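Local coordinates for F5/8 type C domain protein (Bacteroides ovatus, PDB 4ZRX) that is a putative alpha-L-fucosidase, probably removing fucose from glycans, with an F5/8 type C domain that may bind carbohydrate, at residues Q519-M524 with W529-A534. Sequence-based numbering, arbitrary orientation.
Sequences QFFVSM and WKEVPA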
loop_
_atom_site.group_PDB
_atom_site.type_symbol
_atom_site.label_atom_id
_atom_site.label_comp_id
_atom_site.label_asym_id
_atom_site.label_seq_id
_atom_site.Cartn_x
_atom_site.Cartn_y
_atom_site.Cartn_z
ATOM N N GLN A 519 21.515 -2.588 -37.984
ATOM C CA GLN A 519 20.873 -2.471 -39.290
ATOM C C GLN A 519 19.438 -2.916 -39.091
ATOM O O GLN A 519 19.162 -3.941 -38.399
ATOM C CB GLN A 519 21.569 -3.372 -40.298
ATOM C CG GLN A 519 22.964 -2.901 -40.660
ATOM C CD GLN A 519 23.662 -3.795 -41.673
ATOM O OE1 GLN A 519 23.552 -3.599 -42.893
ATOM N NE2 GLN A 519 24.416 -4.759 -41.178
ATOM N N PHE A 520 18.524 -2.120 -39.598
ATOM C CA PHE A 520 17.116 -2.384 -39.443
ATOM C C PHE A 520 16.583 -2.770 -40.815
ATOM O O PHE A 520 16.979 -2.165 -41.838
ATOM C CB PHE A 520 16.426 -1.147 -38.949
ATOM C CG PHE A 520 14.990 -1.357 -38.630
ATOM C CD1 PHE A 520 14.610 -1.957 -37.414
ATOM C CD2 PHE A 520 14.007 -0.930 -39.498
ATOM C CE1 PHE A 520 13.272 -2.144 -37.120
ATOM C CE2 PHE A 520 12.659 -1.118 -39.224
ATOM C CZ PHE A 520 12.276 -1.687 -37.994
ATOM N N PHE A 521 15.746 -3.805 -40.841
ATOM C CA PHE A 521 15.239 -4.376 -42.087
ATOM C C PHE A 521 13.733 -4.526 -42.028
ATOM O O PHE A 521 13.152 -4.741 -40.944
ATOM C CB PHE A 521 15.833 -5.760 -42.349
ATOM C CG PHE A 521 17.325 -5.821 -42.423
ATOM C CD1 PHE A 521 18.095 -5.957 -41.280
ATOM C CD2 PHE A 521 17.980 -5.816 -43.658
ATOM C CE1 PHE A 521 19.482 -6.056 -41.345
ATOM C CE2 PHE A 521 19.379 -5.916 -43.739
ATOM C CZ PHE A 521 20.128 -6.052 -42.587
ATOM N N VAL A 522 13.096 -4.490 -43.204
ATOM C CA VAL A 522 11.662 -4.714 -43.284
ATOM C C VAL A 522 11.341 -5.767 -44.364
ATOM O O VAL A 522 12.124 -5.956 -45.269
ATOM C CB VAL A 522 10.888 -3.413 -43.534
ATOM C CG1 VAL A 522 11.019 -2.505 -42.341
ATOM C CG2 VAL A 522 11.369 -2.673 -44.818
ATOM N N SER A 523 10.207 -6.442 -44.210
ATOM C CA SER A 523 9.747 -7.425 -45.196
ATOM C C SER A 523 8.239 -7.510 -45.174
ATOM O O SER A 523 7.582 -7.294 -44.126
ATOM C CB SER A 523 10.318 -8.780 -44.845
ATOM O OG SER A 523 9.922 -9.753 -45.787
HETATM N N MSE A 524 7.676 -7.830 -46.326
HETATM C CA MSE A 524 6.237 -8.125 -46.425
HETATM C C MSE A 524 5.881 -9.587 -46.128
HETATM O O MSE A 524 4.756 -9.889 -45.667
HETATM C CB MSE A 524 5.713 -7.698 -47.798
HETATM C CG MSE A 524 5.907 -6.197 -48.079
HETATM SE SE MSE A 524 4.882 -5.044 -46.842
HETATM C CE MSE A 524 3.084 -5.604 -47.362
ATOM N N TRP A 529 14.171 -9.423 -47.335
ATOM C CA TRP A 529 14.500 -8.357 -46.426
ATOM C C TRP A 529 15.242 -7.210 -47.091
ATOM O O TRP A 529 16.287 -7.411 -47.720
ATOM C CB TRP A 529 15.377 -8.893 -45.310
ATOM C CG TRP A 529 14.678 -9.860 -44.470
ATOM C CD1 TRP A 529 14.744 -11.231 -44.547
ATOM C CD2 TRP A 529 13.803 -9.550 -43.386
ATOM N NE1 TRP A 529 13.952 -11.782 -43.572
ATOM C CE2 TRP A 529 13.349 -10.776 -42.858
ATOM C CE3 TRP A 529 13.330 -8.363 -42.844
ATOM C CZ2 TRP A 529 12.454 -10.840 -41.794
ATOM C CZ3 TRP A 529 12.455 -8.418 -41.752
ATOM C CH2 TRP A 529 12.017 -9.652 -41.254
ATOM N N LYS A 530 14.665 -6.024 -46.935
ATOM C CA LYS A 530 15.251 -4.792 -47.403
ATOM C C LYS A 530 15.748 -3.983 -46.214
ATOM O O LYS A 530 15.007 -3.814 -45.200
ATOM C CB LYS A 530 14.229 -3.951 -48.162
ATOM C CG LYS A 530 14.939 -2.791 -48.858
ATOM C CD LYS A 530 14.138 -2.131 -49.908
ATOM C CE LYS A 530 15.049 -1.171 -50.672
ATOM N NZ LYS A 530 14.331 0.112 -50.837
ATOM N N GLU A 531 16.978 -3.486 -46.326
ATOM C CA GLU A 531 17.509 -2.591 -45.307
ATOM C C GLU A 531 16.831 -1.218 -45.385
ATOM O O GLU A 531 16.566 -0.675 -46.469
ATOM C CB GLU A 531 19.023 -2.470 -45.419
ATOM C CG GLU A 531 19.646 -1.793 -44.198
ATOM C CD GLU A 531 21.152 -1.611 -44.301
ATOM O OE1 GLU A 531 21.755 -2.173 -45.233
ATOM O OE2 GLU A 531 21.736 -0.885 -43.452
ATOM N N VAL A 532 16.543 -0.648 -44.218
ATOM C CA VAL A 532 16.006 0.694 -44.130
ATOM C C VAL A 532 17.198 1.583 -43.834
ATOM O O VAL A 532 17.905 1.342 -42.832
ATOM C CB VAL A 532 14.992 0.834 -42.998
ATOM C CG1 VAL A 532 14.391 2.250 -42.963
ATOM C CG2 VAL A 532 13.871 -0.177 -43.175
ATOM N N PRO A 533 17.428 2.622 -44.679
ATOM C CA PRO A 533 18.595 3.441 -44.423
ATOM C C PRO A 533 18.498 4.174 -43.094
ATOM O O PRO A 533 17.428 4.721 -42.748
ATOM C CB PRO A 533 18.585 4.449 -45.585
ATOM C CG PRO A 533 17.990 3.688 -46.689
ATOM C CD PRO A 533 16.895 2.865 -46.050
ATOM N N ALA A 534 19.608 4.198 -42.386
ATOM C CA ALA A 534 19.661 4.854 -41.076
ATOM C C ALA A 534 21.129 5.052 -40.729
ATOM O O ALA A 534 22.016 4.478 -41.377
ATOM C CB ALA A 534 18.975 3.974 -40.029
HETATM O O HOH W 1 19.591 0.124 -41.204
#
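Lys530 O takes one hydrogen bond, from Val522 N at 2.8 Å in the carbonyl plane, and a weaker CA-H...O contact from Phe521 CA at 3.2 Å. Lys530 N returns a nearly straight bond (172°) to Val522 O, and Val532 N reaches Phe520 O at 2.9 Å. Where this pairing frays, a water takes over, accepting from Phe520 N and donating to Val532 O and, at a long 3.3 Å, to Glu531 OE2. The indole of Trp529 swings back across residues 521-523, its CG anti to the carbonyl carbon (chi1 -65°). One face of its six-membered ring receives Ser523 CB, 3.7 Å from the centroid in a CH-pi contact, while CE3 meets Phe521 CB. With alanine in its place, Ser523 CB and Phe521 CB are likely to lose their aromatic cover, and Lys562, on the adjoining strand, one of its cation-pi partners, though Phe521 is another. On the face opposite Phe521 and Glu531, Val532 CG2 sits at the edge of the Phe520 ring, 3.8 Å from CD2, and also packs against Val522 CG1; this face meets the second sheet, with both valines on Val556 and Phe520 stacked on Phe501. Ser523 OG donates to Ser528 O and accepts from the backbone N of Asp525 and Gly526, tying down the turn of this antiparallel beta hairpin, whose strand 530-532 edges a five-stranded sheet of the F5/8 type C beta-sandwich.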